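Local coordinates for SIR4-interacting protein SIF2 (Saccharomyces cerevisiae, PDB 1R5M) that antagonizes telomeric silencing in yeast, belongs to the Set3C corepressor complex and may recruit SIR4 to non-telomeric sites, at residues A[40-45]-A[418-423]; A[306-311]-A[332-337]; A[326-331]-A[347-352]; A[351-356]-A[385-390]; A[395-400]-A[409-414]. All blocks are in the same frame, centred on the assembly; numbering follows the deposited sequence.

Contact 1 of 5, residues A[40-45]-A[418-423]; sequences KEIVKL and GSVVAI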
# COMPACT_ATOMS: atom_id res chain seq x y z
N LYS A 40 17.88 14.29 -2.14
CA LYS A 40 17.53 15.51 -2.85
C LYS A 40 16.29 15.33 -3.71
O LYS A 40 16.02 14.23 -4.20
CB LYS A 40 18.68 15.94 -3.77
CG LYS A 40 18.86 15.02 -4.97
CD LYS A 40 20.04 15.44 -5.84
CE LYS A 40 20.17 14.54 -7.05
NZ LYS A 40 21.45 14.74 -7.76
N GLU A 41 15.54 16.40 -3.87
CA GLU A 41 14.36 16.36 -4.73
C GLU A 41 14.85 16.49 -6.17
O GLU A 41 15.76 17.28 -6.45
CB GLU A 41 13.42 17.52 -4.40
CG GLU A 41 12.36 17.76 -5.47
CD GLU A 41 11.43 18.91 -5.14
OE1 GLU A 41 10.53 18.71 -4.30
OE2 GLU A 41 11.61 20.01 -5.70
N ILE A 42 14.28 15.71 -7.08
CA ILE A 42 14.68 15.82 -8.48
C ILE A 42 13.53 16.34 -9.33
O ILE A 42 13.76 16.89 -10.41
CB ILE A 42 15.18 14.47 -9.06
CG1 ILE A 42 14.15 13.36 -8.83
CG2 ILE A 42 16.52 14.11 -8.44
CD1 ILE A 42 14.48 12.07 -9.56
N VAL A 43 12.30 16.18 -8.86
CA VAL A 43 11.13 16.68 -9.58
C VAL A 43 10.09 17.23 -8.61
O VAL A 43 9.75 16.59 -7.61
CB VAL A 43 10.46 15.58 -10.45
CG1 VAL A 43 9.21 16.15 -11.12
CG2 VAL A 43 11.43 15.09 -11.51
N LYS A 44 9.60 18.42 -8.91
CA LYS A 44 8.57 19.04 -8.09
C LYS A 44 7.23 18.75 -8.76
O LYS A 44 7.05 19.00 -9.95
CB LYS A 44 8.78 20.55 -8.00
CG LYS A 44 7.59 21.31 -7.43
CD LYS A 44 7.87 22.80 -7.32
CE LYS A 44 8.85 23.10 -6.20
NZ LYS A 44 8.33 22.63 -4.88
N LEU A 45 6.29 18.20 -7.99
CA LEU A 45 4.97 17.88 -8.52
C LEU A 45 3.96 18.87 -7.97
O LEU A 45 4.28 19.69 -7.11
CB LEU A 45 4.54 16.48 -8.06
CG LEU A 45 5.46 15.30 -8.38
CD1 LEU A 45 4.94 14.05 -7.68
CD2 LEU A 45 5.52 15.10 -9.88
N GLY A 418 3.84 17.86 -4.19
CA GLY A 418 4.45 16.56 -4.03
C GLY A 418 5.91 16.67 -4.43
O GLY A 418 6.33 17.67 -5.01
N SER A 419 6.68 15.64 -4.14
CA SER A 419 8.10 15.66 -4.45
C SER A 419 8.64 14.29 -4.85
O SER A 419 8.32 13.29 -4.21
CB SER A 419 8.88 16.17 -3.23
OG SER A 419 10.28 16.16 -3.45
N VAL A 420 9.43 14.25 -5.92
CA VAL A 420 10.05 13.00 -6.33
C VAL A 420 11.51 13.17 -5.91
O VAL A 420 12.16 14.14 -6.28
CB VAL A 420 9.98 12.78 -7.86
CG1 VAL A 420 10.74 11.51 -8.23
CG2 VAL A 420 8.53 12.67 -8.29
N VAL A 421 12.00 12.22 -5.12
CA VAL A 421 13.37 12.28 -4.63
C VAL A 421 14.21 11.14 -5.19
O VAL A 421 13.70 10.05 -5.44
CB VAL A 421 13.41 12.22 -3.09
CG1 VAL A 421 12.58 13.35 -2.50
CG2 VAL A 421 12.89 10.88 -2.60
N ALA A 422 15.49 11.41 -5.39
CA ALA A 422 16.39 10.39 -5.92
C ALA A 422 16.99 9.59 -4.78
O ALA A 422 17.39 10.15 -3.76
CB ALA A 422 17.50 11.05 -6.73
N ILE A 423 17.05 8.27 -4.95
CA ILE A 423 17.62 7.39 -3.94
C ILE A 423 18.91 6.82 -4.52
O ILE A 423 18.88 6.01 -5.45
CB ILE A 423 16.67 6.23 -3.59
CG1 ILE A 423 15.27 6.75 -3.28
CG2 ILE A 423 17.23 5.45 -2.41
CD1 ILE A 423 15.19 7.71 -2.10
O HOH W 1 19.35 11.97 -3.36
O HOH W 2 8.10 19.72 -4.27
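V43 and V420 form the central backbone pair between residues 40-45 and 418-423, which run antiparallel. V420 N donates to V43 O at 2.9 Å, while V420 O is shared by I42 N at 2.8 Å and V43 N at 3.3 Å. The two donors mark a classic beta bulge, which shifts the register by one residue. Farther on, L45 N donates to G418 O.

Among the polar side chains, E41 has CG anti to its backbone N (chi1 165°) and an extended chain beyond. Its OE1 accepts from S419 OG at 2.7 Å through the anti lone pair, and S419 OG also bonds to Y388 OH. A water donates to both E41 OE1 and G418 O and accepts from K44 NZ, which forms a salt bridge with E417.

Apolar contacts gather on V420, whose CG1 meets I42 CG1 at 3.9 Å and whose CG2 meets L45 CD1 at 3.9 Å. I42 CG2 touches A422 CB at 3.6 Å.

This pairing is the velcro closure of the beta-propeller: strand 37-44 becomes the outer strand of the blade whose strand 419-422 is flanked on its other edge by 408-413, while W86 and L88 of strand 86-95 pack against V43.

Contact 2 of 5, residues A[306-311]-A[332-337]; sequences CSMDGS and PIFAGR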
# COMPACT_ATOMS: atom_id res chain seq x y z
N CYS A 306 5.82 -0.97 10.64
CA CYS A 306 6.04 0.34 11.24
C CYS A 306 4.73 0.74 11.90
O CYS A 306 3.65 0.29 11.51
CB CYS A 306 6.54 1.38 10.22
SG CYS A 306 5.54 1.63 8.78
N SER A 307 4.83 1.60 12.90
CA SER A 307 3.66 1.94 13.69
C SER A 307 3.55 3.38 14.15
O SER A 307 4.48 4.18 14.00
CB SER A 307 3.65 1.00 14.91
OG SER A 307 2.84 1.46 15.97
N MET A 308 2.39 3.71 14.69
CA MET A 308 2.15 5.04 15.22
C MET A 308 3.04 5.24 16.44
O MET A 308 3.17 6.36 16.94
CB MET A 308 0.68 5.21 15.59
CG MET A 308 -0.25 5.40 14.40
SD MET A 308 0.04 6.95 13.52
CE MET A 308 -0.87 8.11 14.55
N ASP A 309 3.65 4.16 16.93
CA ASP A 309 4.54 4.27 18.08
C ASP A 309 5.91 4.78 17.68
O ASP A 309 6.82 4.88 18.50
CB ASP A 309 4.66 2.92 18.84
CG ASP A 309 5.32 1.82 18.01
OD1 ASP A 309 5.97 2.11 16.99
OD2 ASP A 309 5.21 0.65 18.42
N GLY A 310 6.06 5.10 16.39
CA GLY A 310 7.32 5.62 15.89
C GLY A 310 8.44 4.64 15.63
O GLY A 310 9.58 5.04 15.37
N SER A 311 8.14 3.34 15.68
CA SER A 311 9.18 2.34 15.46
C SER A 311 9.00 1.51 14.19
O SER A 311 7.90 1.37 13.66
CB SER A 311 9.26 1.38 16.65
OG SER A 311 8.13 0.51 16.70
N PRO A 332 5.26 9.58 15.48
CA PRO A 332 4.51 8.54 14.77
C PRO A 332 4.90 8.39 13.30
O PRO A 332 5.32 9.35 12.65
CB PRO A 332 3.06 9.01 14.90
CG PRO A 332 3.07 9.75 16.21
CD PRO A 332 4.34 10.54 16.11
N ILE A 333 4.77 7.17 12.79
CA ILE A 333 5.05 6.90 11.40
C ILE A 333 3.68 6.75 10.75
O ILE A 333 2.81 6.04 11.27
CB ILE A 333 5.86 5.60 11.22
CG1 ILE A 333 7.29 5.83 11.72
CG2 ILE A 333 5.84 5.16 9.76
CD1 ILE A 333 8.17 4.59 11.71
N PHE A 334 3.48 7.43 9.62
CA PHE A 334 2.20 7.38 8.91
C PHE A 334 2.14 6.35 7.80
O PHE A 334 1.06 5.91 7.41
CB PHE A 334 1.87 8.76 8.34
CG PHE A 334 1.40 9.76 9.36
CD1 PHE A 334 1.05 11.04 8.97
CD2 PHE A 334 1.31 9.42 10.71
CE1 PHE A 334 0.61 11.98 9.91
CE2 PHE A 334 0.87 10.35 11.65
CZ PHE A 334 0.52 11.63 11.25
N ALA A 335 3.30 5.97 7.27
CA ALA A 335 3.34 4.99 6.19
C ALA A 335 4.73 4.43 5.99
O ALA A 335 5.72 5.11 6.25
CB ALA A 335 2.84 5.63 4.89
N GLY A 336 4.79 3.18 5.54
CA GLY A 336 6.05 2.51 5.28
C GLY A 336 5.93 1.71 4.00
O GLY A 336 4.87 1.13 3.73
N ARG A 337 6.99 1.69 3.20
CA ARG A 337 6.98 0.96 1.93
C ARG A 337 8.29 0.24 1.69
O ARG A 337 9.37 0.81 1.87
CB ARG A 337 6.78 1.94 0.76
CG ARG A 337 5.57 2.84 0.88
CD ARG A 337 4.29 2.15 0.47
NE ARG A 337 3.16 3.06 0.58
CZ ARG A 337 2.32 3.10 1.60
NH1 ARG A 337 2.46 2.26 2.62
NH2 ARG A 337 1.34 4.00 1.63
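I333 and C306 form the apolar centre between residues 306-311 and 332-337. The I333 CG2 methyl lies 3.7 Å from C306 SG, and CD1 of the same isoleucine reaches C306 CB at 3.9 Å. The cysteine holds SG between its backbone N and carbonyl carbon (chi1 55°), and the sulfur comes to 3.6 Å from the CA of G336, which has no side chain at this spot.

Outward from this centre, M308 bends at chi2 and chi3 across P332 and F334. Its SD packs on P332 CB at 3.9 Å and makes a Met-aromatic contact with F334, 5.0 Å from the ring centroid and oblique to the ring. The nearby carbonyl oxygen of I333 is buried without a polar partner.

The contact joins adjacent propeller blades: the type I turn S307-G310 connects the second and third strands of WD 6, and 333-338 is the innermost strand of the WD 7 blade.

At the polar edge I333 N donates to S307 O at 3.2 Å. The turn's own G310 N approaches that oxygen from the opposite face of its plane. Behind them, D309 OD1 accepts from S311 N at 2.8 Å in an Asx turn and from S311 OG at 2.7 Å, both from one face of the carboxylate. D309 OD2 bonds to H288 ND1 and S289 N, an Asp-His pairing familiar from WD repeats.

Contact 3 of 5, residues A[326-331]-A[347-352]; sequences SIVDGV and VAFMDG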
# COMPACT_ATOMS: atom_id res chain seq x y z
N SER A 326 14.28 0.16 14.94
CA SER A 326 14.74 1.53 14.95
C SER A 326 13.54 2.37 15.35
O SER A 326 12.41 2.06 14.98
CB SER A 326 15.25 1.95 13.57
OG SER A 326 16.47 1.31 13.28
N ILE A 327 13.78 3.43 16.11
CA ILE A 327 12.68 4.26 16.56
C ILE A 327 13.04 5.73 16.73
O ILE A 327 14.17 6.08 17.04
CB ILE A 327 12.14 3.75 17.92
CG1 ILE A 327 10.98 4.63 18.39
CG2 ILE A 327 13.25 3.75 18.96
CD1 ILE A 327 10.41 4.23 19.74
N VAL A 328 12.04 6.58 16.50
CA VAL A 328 12.17 8.01 16.67
C VAL A 328 11.11 8.30 17.72
O VAL A 328 9.96 8.59 17.40
CB VAL A 328 11.85 8.78 15.38
CG1 VAL A 328 11.90 10.28 15.64
CG2 VAL A 328 12.85 8.41 14.30
N ASP A 329 11.51 8.17 18.98
CA ASP A 329 10.61 8.37 20.12
C ASP A 329 9.69 9.58 20.00
O ASP A 329 10.13 10.70 19.75
CB ASP A 329 11.42 8.46 21.41
CG ASP A 329 12.36 9.64 21.43
OD1 ASP A 329 13.21 9.75 20.52
OD2 ASP A 329 12.27 10.47 22.37
N GLY A 330 8.40 9.33 20.20
CA GLY A 330 7.41 10.40 20.15
C GLY A 330 6.98 10.86 18.77
O GLY A 330 6.11 11.72 18.66
N VAL A 331 7.59 10.32 17.72
CA VAL A 331 7.23 10.72 16.36
C VAL A 331 6.59 9.57 15.59
O VAL A 331 7.28 8.68 15.11
CB VAL A 331 8.46 11.23 15.58
CG1 VAL A 331 8.03 11.74 14.21
CG2 VAL A 331 9.14 12.34 16.36
N VAL A 347 10.03 5.04 5.30
CA VAL A 347 8.93 5.41 6.18
C VAL A 347 8.76 6.92 6.24
O VAL A 347 9.72 7.67 6.13
CB VAL A 347 9.14 4.89 7.61
CG1 VAL A 347 9.15 3.36 7.61
CG2 VAL A 347 10.44 5.43 8.18
N ALA A 348 7.51 7.36 6.40
CA ALA A 348 7.22 8.78 6.49
C ALA A 348 6.78 9.09 7.92
O ALA A 348 5.77 8.56 8.39
CB ALA A 348 6.11 9.16 5.51
N PHE A 349 7.55 9.93 8.60
CA PHE A 349 7.22 10.31 9.96
C PHE A 349 6.26 11.48 9.97
O PHE A 349 6.17 12.25 9.01
CB PHE A 349 8.49 10.67 10.74
CG PHE A 349 9.37 9.50 11.05
CD1 PHE A 349 10.35 9.09 10.16
CD2 PHE A 349 9.21 8.80 12.24
CE1 PHE A 349 11.16 7.99 10.44
CE2 PHE A 349 10.02 7.70 12.54
CZ PHE A 349 11.00 7.29 11.64
N MET A 350 5.54 11.62 11.08
CA MET A 350 4.57 12.69 11.25
C MET A 350 5.19 14.08 11.15
O MET A 350 4.50 15.05 10.86
CB MET A 350 3.87 12.52 12.60
CG MET A 350 2.77 13.52 12.87
SD MET A 350 1.84 13.07 14.35
CE MET A 350 0.55 14.33 14.32
N ASP A 351 6.50 14.17 11.38
CA ASP A 351 7.17 15.47 11.30
C ASP A 351 7.60 15.84 9.88
O ASP A 351 8.31 16.83 9.68
CB ASP A 351 8.38 15.51 12.24
CG ASP A 351 9.45 14.50 11.87
OD1 ASP A 351 9.25 13.74 10.90
OD2 ASP A 351 10.50 14.46 12.55
N GLY A 352 7.18 15.05 8.90
CA GLY A 352 7.52 15.33 7.51
C GLY A 352 8.84 14.77 7.03
O GLY A 352 9.27 15.04 5.91
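The F349 ring meets V331 at its edge and V328 obliquely. V331 O lies in the ring plane, 3.5 Å from F349 CD2. V328 CG2 comes in at a slant, 3.4 Å from F349 CE2 and equally near CZ, a tight apolar contact. V331 crosses the phenylalanine side chain at about a right angle, with CG1 at 3.7 Å from F349 CB.

That same V331 methyl also approaches the second flat group, the carboxylate of D351, with CG1 3.9 Å from D351 CG. The carboxylate's OD1 is bonded to Q353 N.

Residues 326-331 carry the chain from the outer strand of one propeller blade, 321-327, toward the innermost strand of the next, 333-338. They do so through a type II turn in which V331 N donates to V328 O at 3.0 Å and G330 adopts positive phi. F349 ends the second strand of the WD 7 blade and opens a type I turn closed by G352 N bonding to F349 O at 3.0 Å.

No hydrogen bond spans the two segments. I333, N355 and Y357 of the same blade also touch the F349 side chain.

Contact 4 of 5, residues A[351-356]-A[385-390]; sequences DGQVNV and YASYQS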
# COMPACT_ATOMS: atom_id res chain seq x y z
N ASP A 351 6.50 14.17 11.38
CA ASP A 351 7.17 15.47 11.30
C ASP A 351 7.60 15.84 9.88
O ASP A 351 8.31 16.83 9.68
CB ASP A 351 8.38 15.51 12.24
CG ASP A 351 9.45 14.50 11.87
OD1 ASP A 351 9.25 13.74 10.90
OD2 ASP A 351 10.50 14.46 12.55
N GLY A 352 7.18 15.05 8.90
CA GLY A 352 7.52 15.33 7.51
C GLY A 352 8.84 14.77 7.03
O GLY A 352 9.27 15.04 5.91
N GLN A 353 9.50 13.98 7.87
CA GLN A 353 10.78 13.39 7.47
C GLN A 353 10.59 11.98 6.94
O GLN A 353 9.78 11.21 7.45
CB GLN A 353 11.76 13.36 8.65
CG GLN A 353 13.13 12.80 8.27
CD GLN A 353 14.19 13.07 9.31
OE1 GLN A 353 14.29 14.18 9.84
NE2 GLN A 353 15.01 12.06 9.60
N VAL A 354 11.35 11.66 5.90
CA VAL A 354 11.32 10.33 5.31
C VAL A 354 12.65 9.67 5.63
O VAL A 354 13.71 10.24 5.37
CB VAL A 354 11.18 10.37 3.77
CG1 VAL A 354 11.28 8.96 3.21
CG2 VAL A 354 9.86 11.00 3.38
N ASN A 355 12.59 8.49 6.22
CA ASN A 355 13.80 7.74 6.53
C ASN A 355 13.81 6.50 5.66
O ASN A 355 12.78 5.84 5.49
CB ASN A 355 13.83 7.29 8.00
CG ASN A 355 14.47 8.32 8.92
OD1 ASN A 355 14.60 8.08 10.12
ND2 ASN A 355 14.87 9.45 8.37
N VAL A 356 14.97 6.19 5.09
CA VAL A 356 15.11 4.99 4.29
C VAL A 356 16.06 4.10 5.08
O VAL A 356 17.18 4.50 5.39
CB VAL A 356 15.71 5.27 2.90
CG1 VAL A 356 15.85 3.97 2.11
CG2 VAL A 356 14.81 6.23 2.13
N TYR A 385 19.82 4.43 6.17
CA TYR A 385 20.52 4.64 4.91
C TYR A 385 20.49 6.08 4.43
O TYR A 385 21.51 6.62 3.98
CB TYR A 385 19.89 3.74 3.84
CG TYR A 385 20.57 3.77 2.49
CD1 TYR A 385 21.85 3.24 2.32
CD2 TYR A 385 19.93 4.32 1.38
CE1 TYR A 385 22.47 3.26 1.07
CE2 TYR A 385 20.54 4.34 0.13
CZ TYR A 385 21.81 3.80 -0.01
OH TYR A 385 22.42 3.81 -1.25
N ALA A 386 19.32 6.71 4.52
CA ALA A 386 19.16 8.08 4.05
C ALA A 386 17.94 8.74 4.66
O ALA A 386 17.04 8.07 5.17
CB ALA A 386 19.06 8.08 2.53
N SER A 387 17.90 10.07 4.58
CA SER A 387 16.78 10.84 5.10
C SER A 387 16.45 12.01 4.17
O SER A 387 17.32 12.54 3.49
CB SER A 387 17.10 11.40 6.49
OG SER A 387 17.34 10.37 7.44
N TYR A 388 15.17 12.38 4.15
CA TYR A 388 14.68 13.50 3.35
C TYR A 388 13.86 14.38 4.29
O TYR A 388 12.95 13.89 4.96
CB TYR A 388 13.79 13.00 2.21
CG TYR A 388 13.29 14.10 1.29
CD1 TYR A 388 14.18 14.86 0.53
CD2 TYR A 388 11.93 14.37 1.18
CE1 TYR A 388 13.72 15.87 -0.33
CE2 TYR A 388 11.46 15.37 0.32
CZ TYR A 388 12.36 16.11 -0.43
OH TYR A 388 11.90 17.09 -1.28
N GLN A 389 14.20 15.67 4.35
CA GLN A 389 13.50 16.60 5.23
C GLN A 389 14.03 18.01 4.95
O GLN A 389 15.06 18.18 4.31
CB GLN A 389 13.77 16.22 6.69
CG GLN A 389 13.28 17.21 7.75
CD GLN A 389 11.77 17.26 7.88
OE1 GLN A 389 11.21 16.88 8.91
NE2 GLN A 389 11.11 17.72 6.84
N SER A 390 13.30 19.01 5.42
CA SER A 390 13.73 20.39 5.27
C SER A 390 12.99 21.21 6.31
O SER A 390 11.90 20.83 6.76
CB SER A 390 13.43 20.93 3.87
OG SER A 390 12.13 21.49 3.80
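V354 and Y388 form a reciprocal antiparallel pair: V354 N donates to Y388 O at 2.9 Å, and Y388 N returns the bond to V354 O at 2.9 Å. Two residues on, V356 N is satisfied by A386 O at 2.8 Å. V356 O takes two donors, Y385 N at 2.8 Å and A386 N at 3.2 Å, a classic beta bulge. Between these pairs N355 faces S387 without a bond between their side chains, because the angle at N355 ND2 is poor; ND2 instead makes a weak bond to V354 O.

Before the strand, the bond from Q353 N to D351 OD1 is 3.0 Å long and comes from above the carboxylate plane, closing an Asx turn. Q389 bends at chi2 (70°), bringing CD back over the turn. Its OE1 lies 3.0 Å from D351 O, an approach of two acceptors rather than a bond. The tyrosine hydroxyls find partners elsewhere, Y385 OH at P424 O and that of Y388 within residues 418-423.

Apolar support is modest: V354 CB faces Y388 CB, and V356 lies alongside Y385, pointing the same way. The pair joins the third and outer strands of the WD 7 blade. Strand 344-349 flanks 354-358 on its other edge, V354 and V356 pack on I397 and W402 of strand 397-402, and strand 37-44 runs parallel to 380-388 on its far side.

Contact 5 of 5, residues A[395-400]-A[409-414]; sequences DYIFDL and ISVAYS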
# COMPACT_ATOMS: atom_id res chain seq x y z
N ASP A 395 4.66 20.50 6.81
CA ASP A 395 3.52 19.72 6.33
C ASP A 395 3.71 18.23 6.57
O ASP A 395 4.84 17.75 6.72
CB ASP A 395 3.30 20.00 4.84
CG ASP A 395 1.93 19.53 4.34
OD1 ASP A 395 1.06 19.20 5.17
OD2 ASP A 395 1.72 19.52 3.11
N TYR A 396 2.59 17.51 6.62
CA TYR A 396 2.58 16.06 6.83
C TYR A 396 2.78 15.34 5.51
O TYR A 396 2.44 15.86 4.45
CB TYR A 396 1.22 15.60 7.36
CG TYR A 396 0.81 16.11 8.72
CD1 TYR A 396 -0.42 16.74 8.90
CD2 TYR A 396 1.64 15.93 9.83
CE1 TYR A 396 -0.82 17.18 10.16
CE2 TYR A 396 1.25 16.37 11.09
CZ TYR A 396 0.02 16.99 11.25
OH TYR A 396 -0.37 17.41 12.51
N ILE A 397 3.30 14.12 5.58
CA ILE A 397 3.46 13.26 4.41
C ILE A 397 2.43 12.15 4.66
O ILE A 397 2.48 11.47 5.68
CB ILE A 397 4.86 12.64 4.33
CG1 ILE A 397 5.88 13.73 3.97
CG2 ILE A 397 4.88 11.52 3.28
CD1 ILE A 397 7.32 13.27 4.04
N PHE A 398 1.50 11.99 3.72
CA PHE A 398 0.44 10.98 3.84
C PHE A 398 0.73 9.69 3.09
O PHE A 398 0.14 8.64 3.38
CB PHE A 398 -0.88 11.55 3.30
CG PHE A 398 -1.58 12.49 4.24
CD1 PHE A 398 -2.77 13.11 3.85
CD2 PHE A 398 -1.08 12.75 5.51
CE1 PHE A 398 -3.45 13.96 4.71
CE2 PHE A 398 -1.76 13.60 6.39
CZ PHE A 398 -2.95 14.21 5.99
N ASP A 399 1.63 9.76 2.12
CA ASP A 399 1.93 8.59 1.31
C ASP A 399 3.28 8.70 0.64
O ASP A 399 3.81 9.80 0.44
CB ASP A 399 0.83 8.42 0.25
CG ASP A 399 1.09 7.25 -0.69
OD1 ASP A 399 1.38 7.48 -1.88
OD2 ASP A 399 1.00 6.10 -0.22
N LEU A 400 3.86 7.55 0.31
CA LEU A 400 5.13 7.51 -0.40
C LEU A 400 5.12 6.25 -1.25
O LEU A 400 4.41 5.29 -0.95
CB LEU A 400 6.32 7.53 0.57
CG LEU A 400 6.63 6.39 1.53
CD1 LEU A 400 7.84 6.78 2.38
CD2 LEU A 400 5.43 6.11 2.42
N ILE A 409 11.59 7.88 -5.20
CA ILE A 409 10.46 7.77 -4.29
C ILE A 409 9.59 9.00 -4.49
O ILE A 409 10.11 10.12 -4.58
CB ILE A 409 10.88 7.69 -2.80
CG1 ILE A 409 11.52 6.33 -2.52
CG2 ILE A 409 9.67 7.89 -1.89
CD1 ILE A 409 11.99 6.14 -1.08
N SER A 410 8.29 8.79 -4.60
CA SER A 410 7.34 9.88 -4.76
C SER A 410 6.74 10.14 -3.38
O SER A 410 6.21 9.22 -2.75
CB SER A 410 6.24 9.49 -5.74
OG SER A 410 5.28 10.53 -5.86
N VAL A 411 6.85 11.38 -2.93
CA VAL A 411 6.36 11.79 -1.62
C VAL A 411 5.11 12.65 -1.76
O VAL A 411 5.11 13.68 -2.44
CB VAL A 411 7.45 12.60 -0.87
CG1 VAL A 411 6.98 12.96 0.52
CG2 VAL A 411 8.74 11.80 -0.81
N ALA A 412 4.04 12.23 -1.10
CA ALA A 412 2.78 12.97 -1.14
C ALA A 412 2.54 13.72 0.16
O ALA A 412 2.35 13.11 1.21
CB ALA A 412 1.62 12.00 -1.41
N TYR A 413 2.59 15.05 0.10
CA TYR A 413 2.34 15.87 1.28
C TYR A 413 0.84 16.15 1.34
O TYR A 413 0.16 16.14 0.32
CB TYR A 413 3.11 17.19 1.21
CG TYR A 413 4.60 17.05 1.37
CD1 TYR A 413 5.44 16.87 0.27
CD2 TYR A 413 5.18 17.09 2.64
CE1 TYR A 413 6.82 16.74 0.42
CE2 TYR A 413 6.56 16.96 2.80
CZ TYR A 413 7.37 16.79 1.69
OH TYR A 413 8.74 16.67 1.85
N SER A 414 0.33 16.40 2.54
CA SER A 414 -1.10 16.64 2.70
C SER A 414 -1.61 17.87 1.98
O SER A 414 -2.68 17.83 1.37
CB SER A 414 -1.46 16.73 4.19
OG SER A 414 -1.02 17.94 4.76
O HOH W 3 3.13 9.23 -2.96
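D395 and S414 meet because the aspartate carries CG anti to its backbone N (chi1 -164°) while the serine holds OG between its backbone N and carbonyl carbon (chi1 73°). The result is a bond from S414 OG to D395 OD1, modelled at a suspiciously short 2.5 Å. The F398 ring lays one face on S414 CB, offset toward the rim, a CH-pi contact of 3.6 Å to the centroid.

Backbone bonds continue the pairing of this WD 8 hairpin. S414 N donates to Y396 O at 2.9 Å, F398 N to A412 O at 2.9 Å, and A412 N to D399 O at 2.9 Å. F398 and D399 both face A412, a classic beta bulge. On the sheet face shared by I397, V411 and Y413, I397 CD1 packs on V411 CG1 at 3.5 Å, and CG1 of that isoleucine on Y413 CE2 at 3.5 Å.

D399 points to the other face, where it forms a salt bridge with R337 of the preceding blade and a water links its OD1 to S410 O. D395 OD1 also accepts from Y396 N, and OD2 from L415 N and Q416 N; these three backbone donors would favour an anionic carboxylate and fix its orientation at the hairpin's open end.

Overall arrangement
From the N terminus, residues 40-45 wait until 418-423 to close contact 1, the loop that completes the propeller ring and encloses the other four contacts. Contact 2 opens at 306-311, and contact 3 at 326-331 before contact 2 closes at 332-337, so the two cross; together they bind the WD 6 blade to WD 7. Contact 4 starts on D351 and G352, where contact 3 ends, and finishes the WD 7 blade at 385-390. Contact 5, a short hairpin loop, follows in series. It meets contact 2 where A335 packs on L400, contact 4 through V354 and I397, and contact 1 through backbone bonds between strands 408-413 and 419-422.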